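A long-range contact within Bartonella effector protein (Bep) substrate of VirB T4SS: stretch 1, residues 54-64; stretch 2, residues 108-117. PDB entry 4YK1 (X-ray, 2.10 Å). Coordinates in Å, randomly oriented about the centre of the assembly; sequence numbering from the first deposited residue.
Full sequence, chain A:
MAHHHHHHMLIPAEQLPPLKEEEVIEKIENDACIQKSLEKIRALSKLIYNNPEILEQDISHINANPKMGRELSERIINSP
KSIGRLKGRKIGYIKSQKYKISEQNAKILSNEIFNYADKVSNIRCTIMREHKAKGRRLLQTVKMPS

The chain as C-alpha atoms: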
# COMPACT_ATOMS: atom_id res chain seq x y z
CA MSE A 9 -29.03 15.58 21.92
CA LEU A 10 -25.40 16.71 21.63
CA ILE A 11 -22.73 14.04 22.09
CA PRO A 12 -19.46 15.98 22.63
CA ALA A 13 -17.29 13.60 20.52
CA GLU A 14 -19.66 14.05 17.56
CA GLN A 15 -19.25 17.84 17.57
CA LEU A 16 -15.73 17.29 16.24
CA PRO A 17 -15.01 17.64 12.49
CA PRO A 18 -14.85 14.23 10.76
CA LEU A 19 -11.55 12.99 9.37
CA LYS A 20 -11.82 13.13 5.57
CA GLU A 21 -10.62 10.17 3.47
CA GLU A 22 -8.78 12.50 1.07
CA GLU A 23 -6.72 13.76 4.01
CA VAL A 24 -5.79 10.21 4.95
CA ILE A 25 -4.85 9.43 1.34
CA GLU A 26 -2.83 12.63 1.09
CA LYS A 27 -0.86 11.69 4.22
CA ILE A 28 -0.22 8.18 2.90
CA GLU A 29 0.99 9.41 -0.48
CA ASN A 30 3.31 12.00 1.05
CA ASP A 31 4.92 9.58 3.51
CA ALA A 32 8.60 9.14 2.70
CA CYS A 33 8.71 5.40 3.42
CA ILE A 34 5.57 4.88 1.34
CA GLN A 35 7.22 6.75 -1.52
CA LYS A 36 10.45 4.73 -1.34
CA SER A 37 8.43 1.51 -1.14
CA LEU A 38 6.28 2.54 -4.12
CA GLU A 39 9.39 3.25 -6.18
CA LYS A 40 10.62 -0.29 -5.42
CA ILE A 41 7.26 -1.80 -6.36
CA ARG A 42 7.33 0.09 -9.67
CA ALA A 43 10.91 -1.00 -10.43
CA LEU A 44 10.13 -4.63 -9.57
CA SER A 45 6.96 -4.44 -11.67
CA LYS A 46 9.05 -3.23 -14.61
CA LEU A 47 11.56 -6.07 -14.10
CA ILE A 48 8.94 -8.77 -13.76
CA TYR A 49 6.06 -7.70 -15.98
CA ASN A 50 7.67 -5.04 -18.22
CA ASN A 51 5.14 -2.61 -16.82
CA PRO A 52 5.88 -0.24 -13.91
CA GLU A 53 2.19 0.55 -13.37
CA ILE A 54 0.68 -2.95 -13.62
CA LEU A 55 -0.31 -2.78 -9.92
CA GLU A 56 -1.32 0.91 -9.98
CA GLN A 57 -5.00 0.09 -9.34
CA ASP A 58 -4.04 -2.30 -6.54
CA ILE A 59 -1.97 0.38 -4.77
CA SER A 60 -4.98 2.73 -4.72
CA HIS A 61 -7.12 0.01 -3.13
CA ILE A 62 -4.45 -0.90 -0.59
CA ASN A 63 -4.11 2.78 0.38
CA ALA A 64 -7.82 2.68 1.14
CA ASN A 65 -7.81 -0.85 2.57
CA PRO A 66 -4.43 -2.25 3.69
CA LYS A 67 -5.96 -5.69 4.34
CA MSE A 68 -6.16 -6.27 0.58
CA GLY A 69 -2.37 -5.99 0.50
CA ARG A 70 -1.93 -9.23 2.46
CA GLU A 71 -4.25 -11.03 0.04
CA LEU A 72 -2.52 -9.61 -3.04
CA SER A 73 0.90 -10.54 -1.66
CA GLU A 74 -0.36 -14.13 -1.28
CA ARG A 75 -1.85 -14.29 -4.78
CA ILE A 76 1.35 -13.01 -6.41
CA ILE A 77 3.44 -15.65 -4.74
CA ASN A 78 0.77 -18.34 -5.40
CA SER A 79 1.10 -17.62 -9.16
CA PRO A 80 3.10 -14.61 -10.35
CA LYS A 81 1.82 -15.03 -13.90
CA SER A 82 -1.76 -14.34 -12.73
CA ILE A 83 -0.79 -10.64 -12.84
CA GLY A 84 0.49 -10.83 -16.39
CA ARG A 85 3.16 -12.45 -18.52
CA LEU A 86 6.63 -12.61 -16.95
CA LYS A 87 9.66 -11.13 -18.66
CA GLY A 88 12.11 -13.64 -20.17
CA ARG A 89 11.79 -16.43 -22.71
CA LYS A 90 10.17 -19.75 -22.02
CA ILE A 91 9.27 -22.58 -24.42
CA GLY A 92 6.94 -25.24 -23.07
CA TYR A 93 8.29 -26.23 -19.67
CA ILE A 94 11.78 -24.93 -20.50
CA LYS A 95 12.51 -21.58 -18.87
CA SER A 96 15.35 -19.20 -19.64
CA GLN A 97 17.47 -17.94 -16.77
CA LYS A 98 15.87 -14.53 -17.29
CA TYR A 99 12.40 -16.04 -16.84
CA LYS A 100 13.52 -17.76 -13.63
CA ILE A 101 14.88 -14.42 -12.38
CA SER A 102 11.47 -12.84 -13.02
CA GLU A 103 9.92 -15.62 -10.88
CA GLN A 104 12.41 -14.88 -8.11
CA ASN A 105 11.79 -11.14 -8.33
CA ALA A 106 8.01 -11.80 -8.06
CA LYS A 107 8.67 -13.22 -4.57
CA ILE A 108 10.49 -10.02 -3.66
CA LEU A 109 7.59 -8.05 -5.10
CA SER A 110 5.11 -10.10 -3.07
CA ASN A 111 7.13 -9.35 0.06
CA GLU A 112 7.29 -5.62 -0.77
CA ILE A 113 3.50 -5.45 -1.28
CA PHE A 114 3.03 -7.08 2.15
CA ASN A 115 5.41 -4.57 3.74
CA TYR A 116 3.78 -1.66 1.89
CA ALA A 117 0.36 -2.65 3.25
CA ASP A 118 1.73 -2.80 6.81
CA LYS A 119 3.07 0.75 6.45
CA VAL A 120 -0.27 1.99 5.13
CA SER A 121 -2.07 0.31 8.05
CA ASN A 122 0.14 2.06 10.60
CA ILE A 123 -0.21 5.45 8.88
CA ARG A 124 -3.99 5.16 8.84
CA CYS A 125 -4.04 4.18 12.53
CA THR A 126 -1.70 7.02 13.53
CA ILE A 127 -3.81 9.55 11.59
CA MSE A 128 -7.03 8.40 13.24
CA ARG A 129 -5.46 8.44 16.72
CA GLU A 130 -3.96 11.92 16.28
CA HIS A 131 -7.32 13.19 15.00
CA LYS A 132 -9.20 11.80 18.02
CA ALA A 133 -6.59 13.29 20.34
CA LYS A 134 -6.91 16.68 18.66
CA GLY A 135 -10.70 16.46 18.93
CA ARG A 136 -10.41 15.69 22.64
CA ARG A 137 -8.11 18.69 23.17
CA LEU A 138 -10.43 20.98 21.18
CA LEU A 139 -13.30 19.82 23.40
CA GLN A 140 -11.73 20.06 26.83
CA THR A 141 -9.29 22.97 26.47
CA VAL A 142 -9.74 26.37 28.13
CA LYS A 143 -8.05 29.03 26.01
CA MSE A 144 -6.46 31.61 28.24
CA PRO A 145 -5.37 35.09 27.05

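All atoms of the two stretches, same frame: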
# COMPACT_ATOMS: atom_id res chain seq x y z
N ILE A 54 1.61 -1.82 -13.55
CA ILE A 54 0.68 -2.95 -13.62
C ILE A 54 -0.13 -3.10 -12.32
O ILE A 54 -1.28 -3.53 -12.36
CB ILE A 54 1.45 -4.26 -13.98
CG1 ILE A 54 0.48 -5.32 -14.51
CG2 ILE A 54 2.26 -4.81 -12.78
CD1 ILE A 54 1.19 -6.44 -15.29
N LEU A 55 0.43 -2.70 -11.18
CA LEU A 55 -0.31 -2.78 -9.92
C LEU A 55 -0.85 -1.41 -9.46
O LEU A 55 -1.19 -1.24 -8.28
CB LEU A 55 0.58 -3.35 -8.81
CG LEU A 55 1.18 -4.75 -9.04
CD1 LEU A 55 2.04 -5.12 -7.86
CD2 LEU A 55 0.09 -5.80 -9.24
N GLU A 56 -0.93 -0.45 -10.37
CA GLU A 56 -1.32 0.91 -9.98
C GLU A 56 -2.71 0.93 -9.33
O GLU A 56 -2.92 1.57 -8.31
CB GLU A 56 -1.30 1.82 -11.19
CG GLU A 56 -2.19 3.04 -11.06
CD GLU A 56 -2.24 3.83 -12.35
OE1 GLU A 56 -3.03 3.45 -13.25
OE2 GLU A 56 -1.49 4.82 -12.46
N GLN A 57 -3.65 0.20 -9.91
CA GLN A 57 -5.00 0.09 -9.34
C GLN A 57 -4.99 -0.59 -7.96
O GLN A 57 -5.70 -0.18 -7.05
CB GLN A 57 -5.91 -0.67 -10.30
CG GLN A 57 -7.36 -0.37 -10.13
CD GLN A 57 -8.19 -0.85 -11.29
OE1 GLN A 57 -7.77 -1.73 -12.04
NE2 GLN A 57 -9.36 -0.26 -11.47
N ASP A 58 -4.17 -1.62 -7.82
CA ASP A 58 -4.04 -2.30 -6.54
C ASP A 58 -3.51 -1.39 -5.42
O ASP A 58 -3.93 -1.49 -4.27
CB ASP A 58 -3.11 -3.50 -6.67
CG ASP A 58 -3.53 -4.42 -7.80
OD1 ASP A 58 -4.51 -5.15 -7.61
OD2 ASP A 58 -2.91 -4.37 -8.88
N ILE A 59 -2.56 -0.53 -5.76
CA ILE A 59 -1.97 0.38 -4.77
C ILE A 59 -3.04 1.33 -4.23
O ILE A 59 -3.11 1.60 -3.01
CB ILE A 59 -0.78 1.15 -5.38
CG1 ILE A 59 0.35 0.17 -5.71
CG2 ILE A 59 -0.29 2.24 -4.43
CD1 ILE A 59 0.92 -0.53 -4.47
N SER A 60 -3.87 1.86 -5.13
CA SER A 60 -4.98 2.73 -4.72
C SER A 60 -5.93 2.03 -3.75
O SER A 60 -6.37 2.63 -2.78
CB SER A 60 -5.76 3.22 -5.93
OG SER A 60 -4.89 3.85 -6.84
N HIS A 61 -6.23 0.76 -4.01
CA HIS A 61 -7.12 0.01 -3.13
C HIS A 61 -6.46 -0.32 -1.79
O HIS A 61 -7.11 -0.29 -0.75
CB HIS A 61 -7.58 -1.28 -3.81
N ILE A 62 -5.17 -0.63 -1.82
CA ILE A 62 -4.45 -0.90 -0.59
C ILE A 62 -4.37 0.36 0.27
O ILE A 62 -4.49 0.30 1.49
CB ILE A 62 -3.07 -1.46 -0.90
CG1 ILE A 62 -3.21 -2.87 -1.50
CG2 ILE A 62 -2.21 -1.51 0.35
CD1 ILE A 62 -1.97 -3.33 -2.22
N ASN A 63 -4.17 1.52 -0.37
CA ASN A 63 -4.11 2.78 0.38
C ASN A 63 -5.42 2.99 1.11
O ASN A 63 -5.44 3.57 2.20
CB ASN A 63 -3.84 3.97 -0.53
CG ASN A 63 -2.40 4.03 -0.98
OD1 ASN A 63 -1.53 3.33 -0.44
ND2 ASN A 63 -2.12 4.89 -1.95
N ALA A 64 -6.52 2.54 0.51
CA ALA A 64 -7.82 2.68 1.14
C ALA A 64 -8.11 1.51 2.08
O ALA A 64 -8.82 1.68 3.07
CB ALA A 64 -8.91 2.81 0.09
N ILE A 108 10.05 -11.25 -4.29
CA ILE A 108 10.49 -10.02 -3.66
C ILE A 108 9.37 -8.98 -3.76
O ILE A 108 9.10 -8.23 -2.81
CB ILE A 108 11.79 -9.51 -4.30
CG1 ILE A 108 12.92 -10.52 -4.09
CG2 ILE A 108 12.20 -8.15 -3.68
CD1 ILE A 108 14.18 -10.22 -4.90
N LEU A 109 8.71 -8.95 -4.91
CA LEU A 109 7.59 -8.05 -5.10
C LEU A 109 6.45 -8.37 -4.13
O LEU A 109 5.86 -7.47 -3.52
CB LEU A 109 7.10 -8.12 -6.55
CG LEU A 109 5.84 -7.31 -6.87
CD1 LEU A 109 6.00 -5.81 -6.55
CD2 LEU A 109 5.40 -7.52 -8.33
N SER A 110 6.14 -9.66 -4.00
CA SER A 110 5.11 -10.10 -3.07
C SER A 110 5.43 -9.61 -1.67
O SER A 110 4.58 -9.06 -0.97
CB SER A 110 4.98 -11.63 -3.07
OG SER A 110 4.20 -12.06 -1.95
N ASN A 111 6.68 -9.81 -1.25
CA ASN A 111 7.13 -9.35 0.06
C ASN A 111 6.98 -7.83 0.22
O ASN A 111 6.53 -7.33 1.26
CB ASN A 111 8.58 -9.78 0.26
CG ASN A 111 9.06 -9.59 1.69
OD1 ASN A 111 10.08 -8.96 1.93
ND2 ASN A 111 8.32 -10.14 2.63
N GLU A 112 7.34 -7.09 -0.83
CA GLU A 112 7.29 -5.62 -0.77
C GLU A 112 5.84 -5.12 -0.67
O GLU A 112 5.56 -4.18 0.06
CB GLU A 112 7.98 -5.00 -1.99
CG GLU A 112 8.21 -3.50 -1.88
CD GLU A 112 9.11 -3.13 -0.72
OE1 GLU A 112 10.06 -3.90 -0.39
OE2 GLU A 112 8.87 -2.06 -0.12
N ILE A 113 4.93 -5.75 -1.40
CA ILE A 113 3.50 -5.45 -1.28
C ILE A 113 3.01 -5.69 0.16
O ILE A 113 2.26 -4.89 0.71
CB ILE A 113 2.67 -6.29 -2.26
CG1 ILE A 113 2.94 -5.85 -3.72
CG2 ILE A 113 1.17 -6.18 -1.93
CD1 ILE A 113 2.43 -4.46 -4.02
N PHE A 114 3.42 -6.81 0.76
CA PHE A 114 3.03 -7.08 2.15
C PHE A 114 3.56 -5.97 3.06
O PHE A 114 2.84 -5.46 3.92
CB PHE A 114 3.56 -8.43 2.63
CG PHE A 114 3.09 -8.77 4.02
CD1 PHE A 114 1.86 -9.39 4.21
CD2 PHE A 114 3.84 -8.41 5.13
CE1 PHE A 114 1.41 -9.68 5.49
CE2 PHE A 114 3.39 -8.69 6.42
CZ PHE A 114 2.17 -9.33 6.60
N ASN A 115 4.82 -5.60 2.88
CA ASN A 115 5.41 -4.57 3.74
C ASN A 115 4.78 -3.20 3.51
O ASN A 115 4.58 -2.43 4.45
CB ASN A 115 6.92 -4.49 3.52
CG ASN A 115 7.64 -5.71 4.04
OD1 ASN A 115 7.07 -6.48 4.81
ND2 ASN A 115 8.89 -5.89 3.63
N TYR A 116 4.46 -2.90 2.25
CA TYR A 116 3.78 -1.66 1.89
C TYR A 116 2.44 -1.57 2.63
O TYR A 116 2.10 -0.52 3.19
CB TYR A 116 3.57 -1.58 0.37
CG TYR A 116 2.88 -0.31 -0.09
CD1 TYR A 116 1.49 -0.20 -0.07
CD2 TYR A 116 3.62 0.79 -0.55
CE1 TYR A 116 0.85 0.96 -0.49
CE2 TYR A 116 2.98 1.96 -0.97
CZ TYR A 116 1.60 2.03 -0.93
OH TYR A 116 0.95 3.17 -1.35
N ALA A 117 1.68 -2.65 2.61
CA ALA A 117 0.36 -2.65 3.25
C ALA A 117 0.47 -2.44 4.75
O ALA A 117 -0.39 -1.81 5.35
CB ALA A 117 -0.39 -3.95 2.96
O HOH W 1 0.87 5.64 -2.61

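Two helices run side by side in roughly the same direction here, their N-to-C axes at 32° and 10.8 Å apart at closest approach. At that spacing the backbones do not touch, and the gap is filled by side chains. The register tightens along the pair: the CA atoms of Ile59 and Ile113 lie 8.7 Å apart, those of Ile62 and Ala117 6.4 Å. At the wider level Ile59 and Ile113 meet through their CD1 atoms; at the narrower one Ile62 is paired with Ala117.

Each helix presents a stripe to its partner. On the first stretch it is Leu55, Ile59, Ile62 and Asn63; on the second it is Leu109, Ile113, Tyr116 and Ala117. Both follow the three- and four-residue spacing that brings side chains back to the same helical face. Leu55 occupies the N-cap position, and its carbonyl accepts the first turn's bond from Ile59 (N to O of Leu55, 3.0 Å). Leu55, just before the helix, also begins the apolar stripe.

Ile113 is one bump, touching three of the four residues in the stripe. Its CB points toward the first stretch, and the side chain enters a hollow formed by Leu55, Ile59 and Ile62. Its CD1 lies 3.9 Å from Leu55 CD1 and 4.2 Å from Ile59 CD1, while its CG2 lies 4.3 Å from Ile62 CD1. These are ordinary van der Waals distances, with three neighbours sharing one isoleucine. A turn earlier, Leu109 extends the apolar seam, its CD2 4.2 Å from Leu55 CD1.

Tyr116, the residue with the most area covered in this contact, is the second bump. Its chi1 is t, and the ring reaches across to the first helix, which receives it over one face and at the edge. Ile59 CD1 lies over one face of the ring. Ile62 CG2 sits at the edge, near the ring plane, 3.9 Å from Tyr116 CD1. Ile59 leaves its backbone sideways, but its end comes nearer, and its CG2 is 4.0 Å from Tyr116 CZ. The same Ile62 CG2 meets Ala117 CB at 4.0 Å; the small methyl suits the close approach of the backbones there.

A phenol buried among isoleucines brings a polar hydroxyl with it, and Asn63 answers that need. Tyr116 OH donates a short hydrogen bond to Asn63 OD1, 2.6 Å away, the one direct hydrogen bond between the stretches. Like Ile59, Asn63 starts sideways and turns its end inward. A water completes the arrangement: it donates to Tyr116 OH at 2.8 Å and accepts from Asn63 ND2 at 3.2 Å. The hydroxyl thus both gives and receives, and both ends of the amide are used.

As a design, the contact is modest, burying 355 Å² in total, but clearly ordered: an isoleucine in an aliphatic pocket, an aromatic ring with aliphatic face and edge contacts, and a single polar pair, bridged by water, at the ring's tip.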